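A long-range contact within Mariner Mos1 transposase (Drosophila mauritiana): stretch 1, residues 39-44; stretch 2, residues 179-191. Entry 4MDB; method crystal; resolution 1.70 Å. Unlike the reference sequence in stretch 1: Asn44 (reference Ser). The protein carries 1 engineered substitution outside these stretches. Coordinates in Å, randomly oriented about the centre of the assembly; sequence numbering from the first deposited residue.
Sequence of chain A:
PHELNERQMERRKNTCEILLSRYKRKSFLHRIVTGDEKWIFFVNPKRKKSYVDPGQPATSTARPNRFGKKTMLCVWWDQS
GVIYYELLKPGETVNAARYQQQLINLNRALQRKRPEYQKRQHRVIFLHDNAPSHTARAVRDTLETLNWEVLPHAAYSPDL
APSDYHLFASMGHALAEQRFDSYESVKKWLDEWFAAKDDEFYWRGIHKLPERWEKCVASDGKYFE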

# COMPACT_ATOMS: atom_id res chain seq x y z
N TRP A 39 11.34 5.09 -2.37
CA TRP A 39 12.26 5.98 -3.03
C TRP A 39 12.61 5.48 -4.42
O TRP A 39 12.87 4.31 -4.61
CB TRP A 39 13.58 6.08 -2.21
CG TRP A 39 13.56 6.82 -0.90
CD1 TRP A 39 13.76 6.27 0.35
CD2 TRP A 39 13.39 8.23 -0.71
NE1 TRP A 39 13.71 7.28 1.31
CE2 TRP A 39 13.48 8.48 0.69
CE3 TRP A 39 13.13 9.31 -1.57
CZ2 TRP A 39 13.36 9.78 1.23
CZ3 TRP A 39 12.98 10.61 -1.03
CH2 TRP A 39 13.12 10.82 0.36
N ILE A 40 12.71 6.41 -5.38
CA ILE A 40 13.17 6.12 -6.71
C ILE A 40 14.32 7.15 -6.95
O ILE A 40 14.20 8.34 -6.59
CB ILE A 40 12.12 6.28 -7.81
CG1 ILE A 40 10.88 5.39 -7.51
CG2 ILE A 40 12.83 6.00 -9.15
CD1 ILE A 40 9.79 5.58 -8.54
N PHE A 41 15.44 6.63 -7.44
CA PHE A 41 16.70 7.37 -7.55
C PHE A 41 16.95 7.83 -9.00
O PHE A 41 16.55 7.15 -9.94
CB PHE A 41 17.89 6.50 -7.08
CG PHE A 41 17.75 5.99 -5.67
CD1 PHE A 41 17.01 4.83 -5.40
CD2 PHE A 41 18.30 6.68 -4.59
CE1 PHE A 41 16.86 4.36 -4.08
CE2 PHE A 41 18.15 6.22 -3.29
CZ PHE A 41 17.42 5.07 -3.04
N PHE A 42 17.61 8.98 -9.15
CA PHE A 42 17.94 9.56 -10.48
C PHE A 42 19.10 10.54 -10.36
O PHE A 42 19.05 11.44 -9.53
CB PHE A 42 16.70 10.23 -11.12
CG PHE A 42 16.31 11.57 -10.53
CD1 PHE A 42 16.89 12.76 -11.01
CD2 PHE A 42 15.35 11.66 -9.53
CE1 PHE A 42 16.55 13.99 -10.48
CE2 PHE A 42 14.99 12.89 -9.00
CZ PHE A 42 15.59 14.05 -9.48
N VAL A 43 20.11 10.37 -11.20
CA VAL A 43 21.27 11.25 -11.16
C VAL A 43 21.14 12.50 -12.03
O VAL A 43 20.59 12.47 -13.14
CB VAL A 43 22.59 10.52 -11.42
CG1 VAL A 43 23.76 11.32 -10.90
CG2 VAL A 43 22.60 9.17 -10.77
N ASN A 44 21.64 13.60 -11.48
CA ASN A 44 21.79 14.90 -12.15
C ASN A 44 22.94 14.80 -13.13
O ASN A 44 23.56 13.74 -13.27
CB ASN A 44 22.10 16.02 -11.16
CG ASN A 44 20.89 16.84 -10.76
OD1 ASN A 44 19.80 16.33 -10.67
ND2 ASN A 44 21.10 18.12 -10.49
N ARG A 179 18.01 4.33 -15.85
CA ARG A 179 18.85 5.41 -15.33
C ARG A 179 18.16 6.73 -15.65
O ARG A 179 18.36 7.40 -16.71
CB ARG A 179 20.26 5.35 -15.90
CG ARG A 179 21.01 4.06 -15.56
CD ARG A 179 21.34 3.97 -14.06
NE ARG A 179 22.21 2.82 -13.75
CZ ARG A 179 21.79 1.59 -13.45
NH1 ARG A 179 20.49 1.30 -13.39
NH2 ARG A 179 22.67 0.62 -13.22
N PHE A 180 17.33 7.11 -14.71
CA PHE A 180 16.51 8.28 -14.86
C PHE A 180 17.30 9.59 -14.81
O PHE A 180 18.30 9.74 -14.11
CB PHE A 180 15.39 8.27 -13.83
CG PHE A 180 14.38 7.16 -14.04
CD1 PHE A 180 13.70 7.01 -15.24
CD2 PHE A 180 14.10 6.28 -13.00
CE1 PHE A 180 12.77 6.01 -15.40
CE2 PHE A 180 13.15 5.29 -13.17
CZ PHE A 180 12.51 5.13 -14.36
N ASP A 181 16.80 10.51 -15.63
CA ASP A 181 17.45 11.77 -15.92
C ASP A 181 16.73 12.86 -15.19
O ASP A 181 17.33 13.77 -14.67
CB ASP A 181 17.36 12.03 -17.43
CG ASP A 181 18.51 12.85 -17.96
OD1 ASP A 181 19.66 12.68 -17.49
OD2 ASP A 181 18.26 13.66 -18.88
N SER A 182 15.41 12.76 -15.19
CA SER A 182 14.58 13.83 -14.69
C SER A 182 13.43 13.29 -13.85
O SER A 182 12.98 12.14 -13.99
CB SER A 182 14.01 14.65 -15.86
OG SER A 182 13.09 13.90 -16.66
N TYR A 183 12.96 14.15 -12.98
CA TYR A 183 11.79 13.82 -12.24
C TYR A 183 10.68 13.37 -13.25
O TYR A 183 9.96 12.39 -12.99
CB TYR A 183 11.45 15.01 -11.32
CG TYR A 183 10.07 14.96 -10.80
CD1 TYR A 183 9.00 15.19 -11.65
CD2 TYR A 183 9.81 14.68 -9.45
CE1 TYR A 183 7.70 15.15 -11.20
CE2 TYR A 183 8.51 14.66 -8.98
CZ TYR A 183 7.45 14.87 -9.86
OH TYR A 183 6.13 14.84 -9.47
N GLU A 184 10.59 13.99 -14.44
CA GLU A 184 9.49 13.64 -15.36
C GLU A 184 9.72 12.39 -16.22
O GLU A 184 8.77 11.84 -16.77
CB GLU A 184 9.01 14.85 -16.19
CG GLU A 184 10.07 15.90 -16.48
CD GLU A 184 10.42 16.75 -15.28
OE1 GLU A 184 9.48 17.29 -14.64
OE2 GLU A 184 11.63 16.89 -14.99
N SER A 185 10.94 11.90 -16.31
CA SER A 185 11.14 10.62 -16.94
C SER A 185 10.56 9.57 -15.98
O SER A 185 9.93 8.62 -16.42
CB SER A 185 12.59 10.28 -17.26
OG SER A 185 13.45 10.69 -16.21
N VAL A 186 10.79 9.76 -14.69
CA VAL A 186 10.21 8.83 -13.70
C VAL A 186 8.68 8.77 -13.83
O VAL A 186 8.10 7.70 -13.93
CB VAL A 186 10.65 9.18 -12.27
CG1 VAL A 186 10.07 8.19 -11.24
CG2 VAL A 186 12.16 9.22 -12.14
N LYS A 187 8.04 9.93 -13.83
CA LYS A 187 6.59 9.98 -13.95
C LYS A 187 6.06 9.25 -15.21
O LYS A 187 5.12 8.44 -15.15
CB LYS A 187 6.18 11.46 -13.93
CG LYS A 187 4.80 11.75 -13.34
CD LYS A 187 4.71 13.23 -12.92
CE LYS A 187 3.41 13.58 -12.18
NZ LYS A 187 3.44 13.20 -10.74
N LYS A 188 6.67 9.51 -16.38
CA LYS A 188 6.30 8.76 -17.56
C LYS A 188 6.58 7.26 -17.47
O LYS A 188 5.76 6.42 -17.90
CB LYS A 188 7.04 9.26 -18.81
CG LYS A 188 6.47 8.61 -20.09
CD LYS A 188 5.22 9.38 -20.55
CE LYS A 188 4.11 8.46 -21.04
NZ LYS A 188 4.47 7.74 -22.31
N TRP A 189 7.75 6.89 -16.97
CA TRP A 189 8.03 5.48 -16.81
C TRP A 189 6.94 4.84 -15.92
O TRP A 189 6.38 3.78 -16.26
CB TRP A 189 9.41 5.27 -16.20
CG TRP A 189 9.75 3.89 -16.17
CD1 TRP A 189 10.28 3.15 -17.17
CD2 TRP A 189 9.56 2.99 -15.06
NE1 TRP A 189 10.42 1.86 -16.78
CE2 TRP A 189 9.98 1.73 -15.49
CE3 TRP A 189 9.03 3.12 -13.79
CZ2 TRP A 189 9.93 0.61 -14.67
CZ3 TRP A 189 8.95 1.97 -12.98
CH2 TRP A 189 9.38 0.79 -13.41
N LEU A 190 6.58 5.53 -14.83
CA LEU A 190 5.53 4.94 -13.94
C LEU A 190 4.18 4.89 -14.60
O LEU A 190 3.50 3.89 -14.50
CB LEU A 190 5.44 5.68 -12.60
CG LEU A 190 6.62 5.64 -11.67
CD1 LEU A 190 6.50 6.76 -10.71
CD2 LEU A 190 6.68 4.32 -10.93
N ASP A 191 3.76 5.97 -15.26
CA ASP A 191 2.51 5.94 -16.05
C ASP A 191 2.45 4.77 -16.97
O ASP A 191 1.47 4.02 -16.95
CB ASP A 191 2.30 7.24 -16.85
CG ASP A 191 1.97 8.40 -15.97
OD1 ASP A 191 1.48 8.18 -14.82
OD2 ASP A 191 2.20 9.56 -16.41

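The closest part of this contact is made not by the helix but by the loop that leads into it: the CA atoms of Phe42 and Phe180 lie 4.8 Å apart, whereas those of Ile40 and Val186, where strand faces helix, are 8.1 Å apart. At the tight end the two phenylalanines, both buried, meet at the base of their side chains, Phe42 CB lying 3.6 Å from Phe180 CB, instead of stacking their rings.

Phe42, in the p rotamer, lays its ring along the backbone that leads into the helix, as far as its first residue, Tyr183. Its CB is 3.4 Å from Phe180 O, its CD1 is 3.8 Å from Asp181 O, and Tyr183 N sits over one ring face, 4.4 Å from Phe42 CE1. A flat aromatic side chain suits this place, since it can cover a run of main chain without needing a polar partner. One hydrogen bond joins the stretches, and it is weak: Val43 N donates to Phe180 O over 3.5 Å at an angle of 121°. Packing therefore carries most of the contact.

Ile40 also points its CA-to-CB bond toward the other stretch. Its CD1 reaches Val186 CG1 at 3.8 Å and Leu190 CD1 at 4.1 Å, while its CG2 lies 4.1 Å from Phe180 CD2. The large apolar Phe180 ring fills space beside the strand, its edge toward Phe41 O (4.0 Å from Phe180 CD2). Val186 and Leu190, one helical turn apart, offer aliphatic groups on the same side of the helix, and both are buried with Ile40, as suits side chains with nothing to hydrogen-bond. Between Ile40 and Phe42, Phe41 points its CA-to-CB bond away and is exposed, the alternation expected of a strand.

Ser182 caps the helix, its OG accepting from Ser185 N at 3.0 Å, and Ser185 OG returns a bond to Ser182 O at 2.7 Å.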